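Glutathione S-transferase family protein (Populus trichocarpa, PDB 5F06) probably catalyses the conjugation of glutathione to electrophilic substrates such as organic halides, as a Phi-class glutathione transferase involved in detoxification. Local coordinates at residues A[82-87]-A[160-165]. Residues are numbered along the deposited sequence; the frame is centred on the assembly and turned at random.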
ATOM      1  N   TYR A  82      -4.973   7.064  21.377  1.00 13.18           N
ATOM      2  CA  TYR A  82      -3.794   6.214  21.302  1.00 13.40           C
ATOM      3  C   TYR A  82      -2.774   6.705  20.273  1.00 12.75           C
ATOM      4  O   TYR A  82      -3.126   7.224  19.219  1.00 12.80           O
ATOM      5  CB  TYR A  82      -4.176   4.769  20.978  1.00 13.19           C
ATOM      6  CG  TYR A  82      -2.973   3.870  21.062  1.00 13.34           C
ATOM      7  CD1 TYR A  82      -2.555   3.355  22.279  1.00 14.84           C
ATOM      8  CD2 TYR A  82      -2.224   3.577  19.931  1.00 12.54           C
ATOM      9  CE1 TYR A  82      -1.437   2.552  22.366  1.00 15.21           C
ATOM     10  CE2 TYR A  82      -1.106   2.780  20.009  1.00 13.00           C
ATOM     11  CZ  TYR A  82      -0.715   2.270  21.227  1.00 14.04           C
ATOM     12  OH  TYR A  82       0.403   1.472  21.306  1.00 14.40           O
ATOM     13  N   ASP A  83      -1.502   6.501  20.602  1.00 14.25           N
ATOM     14  CA  ASP A  83      -0.377   6.914  19.767  1.00 15.03           C
ATOM     15  C   ASP A  83      -0.107   5.900  18.650  1.00 14.54           C
ATOM     16  O   ASP A  83       0.790   5.060  18.766  1.00 14.94           O
ATOM     17  CB  ASP A  83       0.861   7.090  20.651  1.00 16.40           C
ATOM     18  CG  ASP A  83       2.063   7.613  19.893  1.00 17.43           C
ATOM     19  OD1 ASP A  83       1.907   8.063  18.738  1.00 17.96           O
ATOM     20  OD2 ASP A  83       3.167   7.584  20.473  1.00 18.24           O
ATOM     21  N   LEU A  84      -0.879   5.991  17.568  1.00 12.02           N
ATOM     22  CA  LEU A  84      -0.871   4.963  16.523  1.00 12.04           C
ATOM     23  C   LEU A  84       0.339   5.021  15.585  1.00 11.81           C
ATOM     24  O   LEU A  84       0.770   3.980  15.086  1.00 10.76           O
ATOM     25  CB  LEU A  84      -2.147   5.054  15.678  1.00 11.22           C
ATOM     26  CG  LEU A  84      -3.442   4.518  16.292  1.00 12.85           C
ATOM     27  CD1 LEU A  84      -4.634   4.871  15.418  1.00 14.19           C
ATOM     28  CD2 LEU A  84      -3.360   3.006  16.486  1.00 13.88           C
ATOM     29  N   ILE A  85       0.871   6.218  15.326  1.00 11.83           N
ATOM     30  CA  ILE A  85       1.988   6.354  14.387  1.00 13.27           C
ATOM     31  C   ILE A  85       3.260   6.899  15.045  1.00 13.65           C
ATOM     32  O   ILE A  85       4.238   7.199  14.361  1.00 14.04           O
ATOM     33  CB  ILE A  85       1.603   7.246  13.184  1.00 15.78           C
ATOM     34  CG1 ILE A  85       1.197   8.653  13.636  1.00 18.81           C
ATOM     35  CG2 ILE A  85       0.475   6.580  12.391  1.00 16.28           C
ATOM     36  CD1 ILE A  85       1.059   9.644  12.488  1.00 22.61           C
ATOM     37  N   ARG A  86       3.239   7.002  16.373  1.00 11.96           N
ATOM     38  CA  ARG A  86       4.444   7.237  17.175  1.00 12.77           C
ATOM     39  C   ARG A  86       5.050   8.623  16.922  1.00 14.60           C
ATOM     40  O   ARG A  86       6.188   8.753  16.471  1.00 15.76           O
ATOM     41  CB  ARG A  86       5.474   6.136  16.901  1.00 12.42           C
ATOM     42  CG  ARG A  86       4.876   4.727  16.817  1.00 11.78           C
ATOM     43  CD  ARG A  86       3.970   4.398  18.003  1.00 11.95           C
ATOM     44  NE  ARG A  86       4.705   4.278  19.254  1.00 13.00           N
ATOM     45  CZ  ARG A  86       4.134   4.057  20.435  1.00 13.85           C
ATOM     46  NH1 ARG A  86       2.815   3.937  20.531  1.00 13.63           N
ATOM     47  NH2 ARG A  86       4.881   3.953  21.522  1.00 15.22           N
ATOM     48  N   HIS A  87       4.284   9.657  17.259  1.00 18.65           N
ATOM     49  CA  HIS A  87       4.634  11.037  16.916  1.00 21.24           C
ATOM     50  C   HIS A  87       5.764  11.655  17.750  1.00 23.17           C
ATOM     51  O   HIS A  87       6.138  12.805  17.511  1.00 25.85           O
ATOM     52  CB  HIS A  87       3.390  11.925  17.039  1.00 21.09           C
ATOM     53  CG  HIS A  87       2.916  12.111  18.446  1.00 22.64           C
ATOM     54  ND1 HIS A  87       2.106  11.199  19.085  1.00 22.92           N
ATOM     55  CD2 HIS A  87       3.135  13.107  19.336  1.00 25.44           C
ATOM     56  CE1 HIS A  87       1.848  11.621  20.310  1.00 23.34           C
ATOM     57  NE2 HIS A  87       2.462  12.777  20.488  1.00 25.98           N
ATOM     58  N   ASP A 160       7.607  -3.137  20.377  1.00 15.05           N
ATOM     59  CA  ASP A 160       6.905  -3.521  21.602  1.00 16.66           C
ATOM     60  C   ASP A 160       5.805  -2.513  21.937  1.00 17.48           C
ATOM     61  O   ASP A 160       5.616  -2.139  23.093  1.00 20.70           O
ATOM     62  CB  ASP A 160       7.897  -3.647  22.767  1.00 18.08           C
ATOM     63  CG  ASP A 160       8.802  -4.862  22.634  1.00 18.72           C
ATOM     64  OD1 ASP A 160       8.300  -5.943  22.258  1.00 18.62           O
ATOM     65  OD2 ASP A 160      10.015  -4.736  22.899  1.00 19.25           O
ATOM     66  N   PHE A 161       5.088  -2.079  20.904  1.00 15.43           N
ATOM     67  CA  PHE A 161       3.956  -1.167  21.049  1.00 15.29           C
ATOM     68  C   PHE A 161       2.941  -1.457  19.955  1.00 14.13           C
ATOM     69  O   PHE A 161       3.314  -1.759  18.820  1.00 12.29           O
ATOM     70  CB  PHE A 161       4.410   0.290  20.962  1.00 15.19           C
ATOM     71  CG  PHE A 161       5.250   0.581  19.751  1.00 13.87           C
ATOM     72  CD1 PHE A 161       4.658   0.919  18.543  1.00 12.96           C
ATOM     73  CD2 PHE A 161       6.633   0.491  19.813  1.00 14.31           C
ATOM     74  CE1 PHE A 161       5.429   1.172  17.429  1.00 12.56           C
ATOM     75  CE2 PHE A 161       7.408   0.744  18.699  1.00 13.81           C
ATOM     76  CZ  PHE A 161       6.803   1.084  17.506  1.00 13.01           C
ATOM     77  N   TYR A 162       1.660  -1.379  20.299  1.00 15.35           N
ATOM     78  CA  TYR A 162       0.605  -1.448  19.300  1.00 13.73           C
ATOM     79  C   TYR A 162       0.723  -0.240  18.374  1.00 12.47           C
ATOM     80  O   TYR A 162       1.044   0.860  18.828  1.00 12.62           O
ATOM     81  CB  TYR A 162      -0.762  -1.487  19.977  1.00 13.80           C
ATOM     82  CG  TYR A 162      -1.934  -1.639  19.035  1.00 13.61           C
ATOM     83  CD1 TYR A 162      -2.184  -2.846  18.395  1.00 13.18           C
ATOM     84  CD2 TYR A 162      -2.805  -0.583  18.805  1.00 14.79           C
ATOM     85  CE1 TYR A 162      -3.261  -2.993  17.547  1.00 13.84           C
ATOM     86  CE2 TYR A 162      -3.886  -0.721  17.955  1.00 15.30           C
ATOM     87  CZ  TYR A 162      -4.111  -1.925  17.331  1.00 15.64           C
ATOM     88  OH  TYR A 162      -5.190  -2.060  16.488  1.00 15.65           O
ATOM     89  N   SER A 163       0.486  -0.442  17.081  1.00 11.81           N
ATOM     90  CA  SER A 163       0.551   0.659  16.123  1.00 12.24           C
ATOM     91  C   SER A 163      -0.431   0.495  14.965  1.00 12.56           C
ATOM     92  O   SER A 163      -1.161  -0.493  14.882  1.00 11.79           O
ATOM     93  CB  SER A 163       1.968   0.792  15.567  1.00 11.84           C
ATOM     94  OG  SER A 163       2.182  -0.122  14.507  1.00 11.67           O
ATOM     95  N   LEU A 164      -0.435   1.481  14.076  1.00 11.09           N
ATOM     96  CA  LEU A 164      -1.280   1.459  12.888  1.00 10.57           C
ATOM     97  C   LEU A 164      -1.008   0.220  12.034  1.00 10.66           C
ATOM     98  O   LEU A 164      -1.907  -0.286  11.358  1.00 10.39           O
ATOM     99  CB  LEU A 164      -1.056   2.728  12.061  1.00 10.35           C
ATOM    100  CG  LEU A 164      -2.027   2.946  10.902  1.00 10.81           C
ATOM    101  CD1 LEU A 164      -3.437   3.228  11.412  1.00 11.18           C
ATOM    102  CD2 LEU A 164      -1.527   4.082  10.021  1.00 11.46           C
ATOM    103  N   ALA A 165       0.231  -0.265  12.073  1.00  9.51           N
ATOM    104  CA  ALA A 165       0.618  -1.467  11.339  1.00  8.00           C
ATOM    105  C   ALA A 165      -0.239  -2.661  11.743  1.00  9.59           C
ATOM    106  O   ALA A 165      -0.794  -3.347  10.888  1.00  9.43           O
ATOM    107  CB  ALA A 165       2.097  -1.776  11.561  1.00  7.72           C
TER
HETATM  108  O   HOH W   1       1.111  -0.873  23.101  1.00 16.41           O
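Tyr-82 reaches across to Tyr-162 where the linker between the thioredoxin-like and helical domains meets the N-cap of helix 164-167, a worked example of a loop satisfying a helix start. Its OH donates to Tyr-162 O (2.6 Å), while a water bridges the same hydroxyl to Tyr-162 N. The Tyr-162 ring presents an edge to the Tyr-82 face, offset, with planes at 64°. Next, Leu-84 O accepts from Leu-164 N (3.0 Å), a first-turn amide that no earlier helical carbonyl serves. The neighbouring amide, Ala-165 N, is capped by Ser-163 OG, and Asp-166 takes the N-H of Ser-163, in the Ser-x-x-Asp sequence of the GST N-capping box. Leu-84 CD2 packs on Tyr-162 CE2, and Ile-85 CG2 lies beside Leu-164 CD2 (4.0 Å). Arg-86, bent at chi2 and chi3, lays its guanidinium flat on one face of Phe-161, off-centre, with planes 9° apart. An alanine in place of Arg-86 would probably cost the Phe-161 ring its stacked guanidinium and leave Glu-92 without the salt bridge it makes with Arg-86 NE. Asp-83 OD2 lies over the other guanidinium face, and Arg-86 NH1 donates to Asp-83 O at 2.9 Å.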